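Local coordinates for probable Brix domain-containing ribosomal biogenesis protein (Methanothermobacter thermautotrophicus, PDB 1W94) that probably takes part in ribosome biogenesis and probably binds ribosomal RNA, as an archaeal Imp4-like Brix-domain protein, at residues R15-R20 against A49-R54; R124-E127 against W131-E134. All coordinates share one frame; numbering follows the deposited sequence.

In the fold
Both contacts belong to one Brix domain, a protein known for its internal duplication, and they sit at well-separated places on one mixed sheet. Interaction 1 packs helix 12-25 on strand 48-54; interaction 2 pairs strand 131-136 with the end of strand 120-124. Between strands 48-54 and 131-136 the sheet runs through 57-64, 70-80 and 145-154. The centres of the two contacts are about 20 Å apart and their nearest atoms about 9 Å, so they do not touch. They also differ in character: interaction 1 is buried, about 9 Å from the chain centre, while interaction 2 lies farther out, about 14 Å, at a partly open hairpin.

Interaction 1: R15-R20 against A49-R54; sequences RSFSQR and AVVSER
F17 and S18 of helix 12-25 meet V51 of strand 48-54 in a small, buried helix-on-sheet contact of 112 Å², with no hydrogen bond between the two segments themselves. All three side chains leave their backbones toward the partner segment, and S18 and V51 are the closest pair of residues, their CA atoms 6.9 Å apart. V51 does the work for the strand with both its methyls. CG1 stands anti to the backbone N (chi1 -177°), which spreads the isopropyl fork toward the helix: V51 CG1 lies 4.1 Å from F17 CE2, meeting the ring obliquely, while V51 CG2 comes to 3.4 Å from S18 OG. The ring presents its CD2-CE2 side to the valine. S18 OG, although packed against a hydrocarbon, has its polar need met within the helix, where it hydrogen-bonds to T14 O one turn back. With chi1 at -63° the hydroxyl lies beside its own backbone N, from where it can reach that carbonyl and rest on V51 as well. Further along the strand, E53 OE2 hydrogen-bonds to T14 OG1 and S11 N, near the start of helix 12-25. Strand 3-6, the neighbour of 48-54, continues the floor, with L4 touching both S18 and V51, whereas F17 extends across the sheet to F76, P78 and F80 of strand 70-80.

Interaction 2: R124-E127 against W131-E134; sequences RTDE and WVME
R124 and V132 form an antiparallel hydrogen-bonded pair in the beta hairpin that links strand 120-124 to strand 131-136. Both backbone polar groups of each residue are used in this pairing. R124 N gives its hydrogen to V132 O at 2.9 Å, and V132 N returns a somewhat straighter bond, also 2.9 Å, to R124 O. W131 CA also brings a weak CA-H contact to R124 O, 3.3 Å away, beside the N-H bond.

On the face carrying R124 and V132, the arginine runs alongside the valine, and V132 CG1 sits 3.9 Å above the centre of the R124 guanidinium plane. A bend at chi2 (-109°) turns the chain along strand 131-136 to E134, where R124 NH1 makes a salt bridge of 2.6 Å with E134 OE1. The carboxylate oxygen lies near the guanidinium plane and is approached on its anti side, 23° out of the carboxylate plane, with the two flat groups 25° apart. An alanine in place of E134 would remove the carboxylate, is likely to leave the arginine without this charge partner and would probably let its guanidinium swing away from V132.

D126 lays its CB against V132 CG2, while its OD2 accepts the backbone N-H groups of E128 and Y129, tying down the turn. On the other face W131 packs toward I123, L104 and F152, and its ring meets T125 obliquely, with W131 CZ3 3.6 Å from T125 CG2.

Interaction 1: R15-R20 against A49-R54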
ATOM      1  N   ARG A  15       0.548 -10.287  -8.072  1.00 30.26           N
ATOM      2  CA  ARG A  15      -0.729  -9.865  -8.696  1.00 31.57           C
ATOM      3  C   ARG A  15      -1.883  -9.810  -7.694  1.00 29.94           C
ATOM      4  O   ARG A  15      -2.579  -8.818  -7.604  1.00 29.32           O
ATOM      5  CB  ARG A  15      -1.115 -10.806  -9.848  1.00 30.18           C
ATOM      6  CG  ARG A  15      -0.387 -10.478 -11.114  1.00 33.61           C
ATOM      7  CD  ARG A  15      -0.874 -11.290 -12.340  1.00 36.03           C
ATOM      8  NE  ARG A  15      -0.768 -10.432 -13.528  1.00 44.44           N
ATOM      9  CZ  ARG A  15       0.159 -10.550 -14.480  1.00 47.70           C
ATOM     10  NH1 ARG A  15       1.062 -11.518 -14.429  1.00 50.15           N
ATOM     11  NH2 ARG A  15       0.175  -9.704 -15.500  1.00 50.85           N
ATOM     12  N   SER A  16      -2.089 -10.914  -6.989  1.00 29.65           N
ATOM     13  CA  SER A  16      -3.130 -11.043  -5.996  1.00 29.95           C
ATOM     14  C   SER A  16      -3.006  -9.969  -4.939  1.00 28.98           C
ATOM     15  O   SER A  16      -3.994  -9.305  -4.587  1.00 28.30           O
ATOM     16  CB  SER A  16      -3.017 -12.403  -5.326  1.00 30.15           C
ATOM     17  OG  SER A  16      -3.549 -13.390  -6.172  1.00 34.69           O
ATOM     18  N   PHE A  17      -1.793  -9.833  -4.403  1.00 28.05           N
ATOM     19  CA  PHE A  17      -1.519  -8.814  -3.418  1.00 27.67           C
ATOM     20  C   PHE A  17      -1.895  -7.428  -3.928  1.00 27.93           C
ATOM     21  O   PHE A  17      -2.553  -6.659  -3.217  1.00 28.34           O
ATOM     22  CB  PHE A  17      -0.048  -8.786  -3.007  1.00 27.51           C
ATOM     23  CG  PHE A  17       0.301  -7.570  -2.171  1.00 27.62           C
ATOM     24  CD1 PHE A  17      -0.051  -7.519  -0.810  1.00 25.78           C
ATOM     25  CD2 PHE A  17       0.933  -6.457  -2.749  1.00 29.30           C
ATOM     26  CE1 PHE A  17       0.233  -6.412  -0.050  1.00 25.52           C
ATOM     27  CE2 PHE A  17       1.227  -5.320  -1.984  1.00 25.08           C
ATOM     28  CZ  PHE A  17       0.865  -5.296  -0.630  1.00 26.62           C
ATOM     29  N   SER A  18      -1.441  -7.097  -5.132  1.00 26.66           N
ATOM     30  CA  SER A  18      -1.553  -5.721  -5.628  1.00 27.43           C
ATOM     31  C   SER A  18      -2.988  -5.389  -6.006  1.00 27.74           C
ATOM     32  O   SER A  18      -3.459  -4.294  -5.720  1.00 27.33           O
ATOM     33  CB  SER A  18      -0.617  -5.469  -6.821  1.00 27.65           C
ATOM     34  OG  SER A  18       0.723  -5.627  -6.412  1.00 28.35           O
ATOM     35  N   GLN A  19      -3.683  -6.364  -6.598  1.00 27.81           N
ATOM     36  CA  GLN A  19      -5.099  -6.204  -6.875  1.00 29.59           C
ATOM     37  C   GLN A  19      -5.896  -6.002  -5.572  1.00 28.99           C
ATOM     38  O   GLN A  19      -6.717  -5.086  -5.487  1.00 28.73           O
ATOM     39  CB  GLN A  19      -5.629  -7.382  -7.682  1.00 29.30           C
ATOM     40  CG  GLN A  19      -5.087  -7.428  -9.130  1.00 32.78           C
ATOM     41  CD  GLN A  19      -5.542  -8.652  -9.919  1.00 32.65           C
ATOM     42  OE1 GLN A  19      -5.958  -8.529 -11.071  1.00 38.36           O
ATOM     43  NE2 GLN A  19      -5.480  -9.833  -9.300  1.00 36.00           N
ATOM     44  N   ARG A  20      -5.669  -6.863  -4.579  1.00 28.82           N
ATOM     45  CA  ARG A  20      -6.242  -6.683  -3.235  1.00 29.19           C
ATOM     46  C   ARG A  20      -5.993  -5.286  -2.655  1.00 28.26           C
ATOM     47  O   ARG A  20      -6.910  -4.645  -2.167  1.00 27.24           O
ATOM     48  CB  ARG A  20      -5.609  -7.660  -2.267  1.00 29.41           C
ATOM     49  CG  ARG A  20      -6.339  -8.963  -2.073  1.00 35.31           C
ATOM     50  CD  ARG A  20      -6.926  -8.997  -0.652  1.00 39.63           C
ATOM     51  NE  ARG A  20      -8.035  -9.931  -0.659  1.00 43.11           N
ATOM     52  CZ  ARG A  20      -7.989 -11.154  -0.153  1.00 43.38           C
ATOM     53  NH1 ARG A  20      -9.059 -11.920  -0.251  1.00 44.88           N
ATOM     54  NH2 ARG A  20      -6.898 -11.601   0.454  1.00 44.72           N
ATOM     55  N   ALA A  49       1.871   4.332  -7.599  1.00 25.98           N
ATOM     56  CA  ALA A  49       2.638   3.410  -6.769  1.00 26.03           C
ATOM     57  C   ALA A  49       2.928   2.152  -7.602  1.00 26.72           C
ATOM     58  O   ALA A  49       2.035   1.647  -8.337  1.00 26.27           O
ATOM     59  CB  ALA A  49       1.846   3.006  -5.508  1.00 27.34           C
ATOM     60  N   VAL A  50       4.166   1.662  -7.480  1.00 25.58           N
ATOM     61  CA  VAL A  50       4.614   0.444  -8.144  1.00 26.70           C
ATOM     62  C   VAL A  50       4.999  -0.588  -7.061  1.00 26.94           C
ATOM     63  O   VAL A  50       5.875  -0.332  -6.238  1.00 26.60           O
ATOM     64  CB  VAL A  50       5.816   0.710  -9.091  1.00 26.44           C
ATOM     65  CG1 VAL A  50       6.152  -0.534  -9.883  1.00 28.44           C
ATOM     66  CG2 VAL A  50       5.493   1.832 -10.054  1.00 25.23           C
ATOM     67  N   VAL A  51       4.320  -1.735  -7.062  1.00 26.83           N
ATOM     68  CA  VAL A  51       4.743  -2.838  -6.217  1.00 27.51           C
ATOM     69  C   VAL A  51       5.770  -3.640  -6.996  1.00 27.72           C
ATOM     70  O   VAL A  51       5.436  -4.268  -8.016  1.00 27.95           O
ATOM     71  CB  VAL A  51       3.576  -3.762  -5.790  1.00 27.53           C
ATOM     72  CG1 VAL A  51       4.103  -4.882  -4.810  1.00 28.23           C
ATOM     73  CG2 VAL A  51       2.399  -2.940  -5.177  1.00 29.43           C
ATOM     74  N   SER A  52       7.007  -3.631  -6.526  1.00 28.18           N
ATOM     75  CA  SER A  52       8.033  -4.496  -7.109  1.00 29.85           C
ATOM     76  C   SER A  52       8.350  -5.704  -6.215  1.00 30.45           C
ATOM     77  O   SER A  52       8.011  -5.711  -5.022  1.00 29.12           O
ATOM     78  CB  SER A  52       9.316  -3.701  -7.477  1.00 29.93           C
ATOM     79  OG  SER A  52       9.783  -2.947  -6.372  1.00 31.60           O
ATOM     80  N   GLU A  53       8.971  -6.723  -6.814  1.00 30.91           N
ATOM     81  CA  GLU A  53       9.299  -7.965  -6.132  1.00 33.24           C
ATOM     82  C   GLU A  53      10.780  -8.234  -6.072  1.00 33.92           C
ATOM     83  O   GLU A  53      11.561  -7.672  -6.838  1.00 35.53           O
ATOM     84  CB  GLU A  53       8.721  -9.191  -6.827  1.00 32.97           C
ATOM     85  CG  GLU A  53       7.651  -8.994  -7.844  1.00 34.04           C
ATOM     86  CD  GLU A  53       7.451 -10.281  -8.654  1.00 33.83           C
ATOM     87  OE1 GLU A  53       8.337 -10.603  -9.462  1.00 37.88           O
ATOM     88  OE2 GLU A  53       6.428 -10.965  -8.474  1.00 28.88           O
ATOM     89  N   ARG A  54      11.150  -9.123  -5.166  1.00 33.84           N
ATOM     90  CA  ARG A  54      12.418  -9.820  -5.240  1.00 33.82           C
ATOM     91  C   ARG A  54      12.067 -11.292  -5.087  1.00 32.19           C
ATOM     92  O   ARG A  54      11.355 -11.659  -4.149  1.00 31.07           O
ATOM     93  CB  ARG A  54      13.338  -9.413  -4.085  1.00 34.32           C
ATOM     94  CG  ARG A  54      13.640  -7.937  -3.913  1.00 36.98           C
ATOM     95  CD  ARG A  54      14.444  -7.728  -2.593  1.00 37.45           C
TER

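Interaction 2: R124-E127 against W131-E134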
ATOM      1  N   ARG A 124       1.579   0.004  14.299  1.00 29.15           N
ATOM      2  CA  ARG A 124       2.206  -0.258  15.583  1.00 29.76           C
ATOM      3  C   ARG A 124       3.628  -0.787  15.465  1.00 28.93           C
ATOM      4  O   ARG A 124       4.040  -1.207  14.396  1.00 27.19           O
ATOM      5  CB  ARG A 124       1.332  -1.185  16.436  1.00 30.54           C
ATOM      6  CG  ARG A 124       1.644  -2.666  16.295  1.00 34.30           C
ATOM      7  CD  ARG A 124       0.577  -3.405  15.546  1.00 41.53           C
ATOM      8  NE  ARG A 124       0.690  -4.863  15.700  1.00 45.97           N
ATOM      9  CZ  ARG A 124      -0.149  -5.737  15.150  1.00 46.40           C
ATOM     10  NH1 ARG A 124      -1.178  -5.310  14.415  1.00 46.48           N
ATOM     11  NH2 ARG A 124       0.039  -7.037  15.337  1.00 46.36           N
ATOM     12  N   THR A 125       4.366  -0.774  16.581  1.00 28.72           N
ATOM     13  CA  THR A 125       5.715  -1.347  16.608  1.00 28.74           C
ATOM     14  C   THR A 125       5.626  -2.872  16.718  1.00 28.80           C
ATOM     15  O   THR A 125       4.561  -3.428  17.029  1.00 27.29           O
ATOM     16  CB  THR A 125       6.570  -0.786  17.765  1.00 30.10           C
ATOM     17  OG1 THR A 125       5.966  -1.141  19.014  1.00 30.13           O
ATOM     18  CG2 THR A 125       6.712   0.744  17.657  1.00 30.51           C
ATOM     19  N   ASP A 126       6.749  -3.531  16.453  1.00 28.51           N
ATOM     20  CA  ASP A 126       6.823  -4.991  16.409  1.00 29.58           C
ATOM     21  C   ASP A 126       8.219  -5.420  16.858  1.00 28.73           C
ATOM     22  O   ASP A 126       9.152  -4.639  16.773  1.00 27.50           O
ATOM     23  CB  ASP A 126       6.570  -5.477  14.973  1.00 28.72           C
ATOM     24  CG  ASP A 126       6.397  -6.991  14.890  1.00 32.17           C
ATOM     25  OD1 ASP A 126       5.314  -7.502  15.305  1.00 32.54           O
ATOM     26  OD2 ASP A 126       7.341  -7.671  14.407  1.00 28.71           O
ATOM     27  N   GLU A 127       8.365  -6.659  17.325  1.00 29.52           N
ATOM     28  CA  GLU A 127       9.677  -7.130  17.782  1.00 29.81           C
ATOM     29  C   GLU A 127      10.622  -7.432  16.608  1.00 30.26           C
ATOM     30  O   GLU A 127      11.847  -7.373  16.759  1.00 29.81           O
ATOM     31  CB  GLU A 127       9.523  -8.344  18.685  1.00 30.42           C
ATOM     32  CG  GLU A 127       9.223  -9.656  17.967  1.00 31.40           C
ATOM     33  N   TRP A 131       7.608  -1.561  11.655  1.00 26.44           N
ATOM     34  CA  TRP A 131       6.201  -1.250  11.858  1.00 26.47           C
ATOM     35  C   TRP A 131       5.349  -2.369  11.286  1.00 27.39           C
ATOM     36  O   TRP A 131       5.733  -3.025  10.298  1.00 27.93           O
ATOM     37  CB  TRP A 131       5.834   0.058  11.122  1.00 26.40           C
ATOM     38  CG  TRP A 131       6.679   1.231  11.557  1.00 25.99           C
ATOM     39  CD1 TRP A 131       7.744   1.767  10.884  1.00 26.23           C
ATOM     40  CD2 TRP A 131       6.541   1.989  12.766  1.00 26.24           C
ATOM     41  NE1 TRP A 131       8.276   2.810  11.611  1.00 28.81           N
ATOM     42  CE2 TRP A 131       7.558   2.975  12.762  1.00 26.35           C
ATOM     43  CE3 TRP A 131       5.647   1.946  13.842  1.00 27.69           C
ATOM     44  CZ2 TRP A 131       7.713   3.906  13.801  1.00 26.58           C
ATOM     45  CZ3 TRP A 131       5.788   2.885  14.873  1.00 28.73           C
ATOM     46  CH2 TRP A 131       6.826   3.854  14.843  1.00 26.37           C
ATOM     47  N   VAL A 132       4.186  -2.586  11.899  1.00 27.35           N
ATOM     48  CA  VAL A 132       3.120  -3.375  11.280  1.00 27.65           C
ATOM     49  C   VAL A 132       1.902  -2.460  11.024  1.00 28.28           C
ATOM     50  O   VAL A 132       1.408  -1.781  11.963  1.00 28.02           O
ATOM     51  CB  VAL A 132       2.732  -4.610  12.140  1.00 27.95           C
ATOM     52  CG1 VAL A 132       1.509  -5.341  11.547  1.00 26.95           C
ATOM     53  CG2 VAL A 132       3.935  -5.594  12.246  1.00 27.64           C
HETATM   54  N   MSE A 133       1.447  -2.442   9.768  1.00 27.82           N
HETATM   55  CA  MSE A 133       0.270  -1.709   9.368  1.00 30.52           C
HETATM   56  C   MSE A 133      -0.805  -2.737   9.156  1.00 28.98           C
HETATM   57  O   MSE A 133      -0.714  -3.566   8.252  1.00 29.88           O
HETATM   58  CB  MSE A 133       0.469  -0.949   8.060  1.00 29.17           C
HETATM   59  CG  MSE A 133       1.450   0.169   8.146  1.00 33.83           C
HETATM   60 SE   MSE A 133       1.510   1.108   6.448  1.00 42.16          SE
HETATM   61  CE  MSE A 133      -0.213   1.922   6.464  1.00 36.19           C
ATOM     62  N   GLU A 134      -1.816  -2.682  10.001  1.00 28.22           N
ATOM     63  CA  GLU A 134      -2.871  -3.660   9.969  1.00 28.67           C
ATOM     64  C   GLU A 134      -4.202  -3.011   9.602  1.00 27.77           C
ATOM     65  O   GLU A 134      -4.602  -2.001  10.177  1.00 27.14           O
ATOM     66  CB  GLU A 134      -2.995  -4.326  11.317  1.00 28.70           C
ATOM     67  CG  GLU A 134      -4.266  -5.116  11.467  1.00 32.74           C
ATOM     68  CD  GLU A 134      -4.056  -6.314  12.333  1.00 37.96           C
ATOM     69  OE1 GLU A 134      -3.347  -6.171  13.352  1.00 40.06           O
ATOM     70  OE2 GLU A 134      -4.584  -7.394  11.981  1.00 41.79           O
TER